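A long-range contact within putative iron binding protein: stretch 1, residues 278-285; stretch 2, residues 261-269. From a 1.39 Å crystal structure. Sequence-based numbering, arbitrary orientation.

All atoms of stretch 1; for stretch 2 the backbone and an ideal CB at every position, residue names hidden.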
# COMPACT_ATOMS: atom_id res chain seq x y z
N PRO A 278 -0.23 5.31 8.96
CA PRO A 278 0.88 4.74 9.72
C PRO A 278 0.56 3.36 10.25
O PRO A 278 -0.57 3.06 10.58
CB PRO A 278 1.09 5.73 10.86
CG PRO A 278 -0.03 6.65 10.85
CD PRO A 278 -0.85 6.46 9.63
N VAL A 279 1.57 2.51 10.35
CA VAL A 279 1.37 1.20 10.97
C VAL A 279 1.24 1.28 12.50
O VAL A 279 0.54 0.49 13.11
CB VAL A 279 2.51 0.20 10.58
CG1 VAL A 279 3.86 0.57 11.20
CG2 VAL A 279 2.13 -1.21 10.94
N ARG A 280 1.94 2.24 13.11
CA ARG A 280 1.96 2.37 14.56
C ARG A 280 0.68 3.01 15.05
O ARG A 280 0.27 4.05 14.54
CB ARG A 280 3.15 3.23 14.96
CG ARG A 280 3.34 3.44 16.45
CD ARG A 280 4.30 4.54 16.76
NE ARG A 280 4.53 4.70 18.20
CZ ARG A 280 5.48 4.10 18.90
NH1 ARG A 280 6.36 3.34 18.32
NH2 ARG A 280 5.54 4.29 20.22
N ALA A 281 0.04 2.41 16.06
CA ALA A 281 -1.14 2.99 16.68
C ALA A 281 -0.84 4.34 17.34
O ALA A 281 0.26 4.55 17.86
CB ALA A 281 -1.70 2.03 17.74
N GLY A 282 -1.81 5.24 17.35
CA GLY A 282 -1.70 6.48 18.07
C GLY A 282 -0.83 7.54 17.44
O GLY A 282 -0.34 8.43 18.12
N VAL A 283 -0.64 7.45 16.14
CA VAL A 283 0.08 8.44 15.37
C VAL A 283 -0.87 9.46 14.74
O VAL A 283 -1.89 9.09 14.16
CB VAL A 283 0.92 7.76 14.29
CG1 VAL A 283 1.54 8.75 13.34
CG2 VAL A 283 1.99 6.90 14.95
N LYS A 284 -0.53 10.73 14.90
CA LYS A 284 -1.32 11.82 14.33
C LYS A 284 -1.39 11.66 12.82
O LYS A 284 -0.37 11.53 12.14
CB LYS A 284 -0.72 13.18 14.67
CG LYS A 284 -1.47 14.37 14.09
CD LYS A 284 -2.71 14.73 14.86
CE LYS A 284 -3.23 16.12 14.46
NZ LYS A 284 -4.12 16.74 15.50
N LEU A 285 -2.62 11.68 12.31
CA LEU A 285 -2.87 11.54 10.89
C LEU A 285 -2.96 12.90 10.21
O LEU A 285 -3.38 13.89 10.82
CB LEU A 285 -4.21 10.84 10.66
CG LEU A 285 -4.39 9.47 11.32
CD1 LEU A 285 -5.83 8.98 11.12
CD2 LEU A 285 -3.42 8.44 10.78
N UNK A 261 12.20 3.72 12.41
CA UNK A 261 11.18 3.90 11.38
C UNK A 261 9.77 3.57 11.86
O UNK A 261 8.80 4.06 11.27
CB UNK A 261 11.52 3.03 10.17
N UNK A 262 9.64 2.79 12.94
CA UNK A 262 8.33 2.54 13.58
C UNK A 262 8.08 3.35 14.86
O UNK A 262 7.05 3.19 15.50
CB UNK A 262 8.21 1.05 13.91
N UNK A 263 9.01 4.25 15.20
CA UNK A 263 8.83 5.16 16.32
C UNK A 263 7.74 6.17 15.99
O UNK A 263 7.42 6.41 14.81
CB UNK A 263 10.14 5.87 16.66
N UNK A 264 7.12 6.76 17.00
CA UNK A 264 6.05 7.71 16.75
C UNK A 264 6.51 8.92 15.92
O UNK A 264 5.87 9.25 14.92
CB UNK A 264 5.47 8.19 18.08
N UNK A 265 7.60 9.59 16.27
CA UNK A 265 8.04 10.73 15.45
C UNK A 265 8.29 10.36 13.98
O UNK A 265 7.88 11.11 13.07
CB UNK A 265 9.32 11.32 16.04
N UNK A 266 8.94 9.24 13.73
CA UNK A 266 9.25 8.87 12.35
C UNK A 266 7.98 8.49 11.62
O UNK A 266 7.80 8.87 10.49
CB UNK A 266 10.26 7.72 12.30
N UNK A 267 7.11 7.73 12.26
CA UNK A 267 5.87 7.30 11.63
C UNK A 267 5.00 8.46 11.25
O UNK A 267 4.33 8.39 10.20
CB UNK A 267 5.10 6.36 12.56
N UNK A 268 4.96 9.49 12.10
CA UNK A 268 4.17 10.68 11.82
C UNK A 268 4.61 11.29 10.49
O UNK A 268 3.77 11.52 9.60
CB UNK A 268 4.30 11.70 12.95
N UNK A 269 5.91 11.47 10.33
CA UNK A 269 6.47 12.05 9.10
C UNK A 269 6.37 11.07 7.91
O UNK A 269 6.07 11.49 6.79
CB UNK A 269 7.93 12.44 9.33

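Position 261 precedes the helix, and its ideal CB has no atom of stretch 1 within 5.5 Å, so this contact scarcely restricts the choice. The deposited residue is Leu261, whose carbonyl will matter below.

At 262 the CA-to-CB bond runs sideways, with Val279 CG1 5.1 Å from the ideal CB. The backbone offers more: its carbonyl O lies near the edge of the Arg280 guanidinium. A compact aliphatic residue would suit, though many could supply the carbonyl. It is Val262, and Arg280 NH1 donates to Val262 O at 2.9 Å, a bond that the extended arginine chain, t at chi1 to chi3, is long enough to reach.

Position 263 points away from stretch 1, but it stands right before a helix whose first amides lack acceptors. Serine, threonine, aspartate or asparagine would serve here. The residue is Ser263; its OG accepts a weak capping bond, at 3.4 Å, from the backbone N of position 266.

The helix begins at 264, where the ideal CB lies 3.6 Å from Arg280 NE. A nearby positive charge favours an acidic side chain, and the first turn of a helix tolerates one well. Glutamate or aspartate would fit, as would glutamine with less electrostatic gain. Glu264 sets its CA-to-CB bond sideways and extends its chain with chi1 and chi2 both t, and its CG passes 4.2 Å from Val283 CG2. The charges do not form a salt bridge: Arg280 NE and Glu264 OE2 are 4.5 Å apart. Water 1 lies between them, 3.0 Å from Glu264 OE2 and accepting from Arg280 NE at 2.8 Å; water 2 links that carboxylate oxygen to Arg280 NH2.

Position 265 points away, and in the first turn a proline's missing amide hydrogen costs little. Polar residues would also do; Pro265 is found. Position 266, out of reach, could hold many helix formers and has Ala266.

Position 267 points straight at stretch 1, with Pro278 CB and Arg280 CB each 4.4 Å from its ideal CB. Beyond them lie the backbone nitrogens of Val279 and Arg280, which call for a side-chain acceptor; glutamine or glutamate could supply it. Gln267 folds with chi1 and chi2 both m. Its OE1 accepts from Arg280 N at 3.1 Å and lies 2.9 Å from Val279 N. The amide's other end justifies glutamine over glutamate: Gln267 NE2 donates to Leu261 O at 2.9 Å, fastening the side chain to its own stretch.

At 268 the bond is sideways, the ideal CB 4.1 Å from Val283 CG1 and 4.7 Å from Lys284 O. A small branched residue, valine or threonine, would pack there. Thr268 combines both characters: CG2 approaches Lys284 O at 4.0 Å, while OG1 donates to Glu264 O at 2.7 Å, one turn back. Water 3 donates to Thr268 OG1 at 2.7 Å and accepts from Lys284 N at 3.0 Å, bridging the stretches.

Position 269 points away, leaving stretch 1 no say among helix-compatible residues; it is Leu269.

Stretch 2, residues 261-269: LVSEPAQTL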
# COMPACT_ATOMS: atom_id res chain seq x y z
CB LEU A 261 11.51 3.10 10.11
CG LEU A 261 12.70 3.64 9.30
CD1 LEU A 261 13.11 2.66 8.23
CD2 LEU A 261 12.42 4.99 8.68
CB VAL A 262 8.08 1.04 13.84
CG1 VAL A 262 8.20 0.29 12.51
CG2 VAL A 262 8.98 0.49 14.92
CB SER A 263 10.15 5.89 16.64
OG SER A 263 10.45 6.92 15.70
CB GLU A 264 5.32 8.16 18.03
CG GLU A 264 4.22 9.16 17.69
CD GLU A 264 3.23 9.47 18.79
OE1 GLU A 264 2.51 10.49 18.64
OE2 GLU A 264 3.13 8.70 19.78
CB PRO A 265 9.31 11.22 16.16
CG PRO A 265 9.14 10.77 17.54
CD PRO A 265 8.47 9.42 17.45
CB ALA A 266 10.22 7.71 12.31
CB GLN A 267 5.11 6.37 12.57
CG GLN A 267 5.65 4.95 12.61
CD GLN A 267 5.11 4.13 11.47
OE1 GLN A 267 3.91 3.94 11.40
NE2 GLN A 267 5.97 3.68 10.56
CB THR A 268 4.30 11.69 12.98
OG1 THR A 268 3.94 11.07 14.23
CG2 THR A 268 3.35 12.85 12.80
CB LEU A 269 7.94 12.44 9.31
CG LEU A 269 8.22 13.53 10.35
CD1 LEU A 269 9.73 13.65 10.62
CD2 LEU A 269 7.62 14.86 9.92
O HOH W 1 2.22 5.94 19.21
O HOH W 2 4.60 6.93 21.25
O HOH W 3 2.05 11.55 16.16
O HOH W 4 1.08 8.04 21.20
O HOH W 5 0.89 10.62 9.82
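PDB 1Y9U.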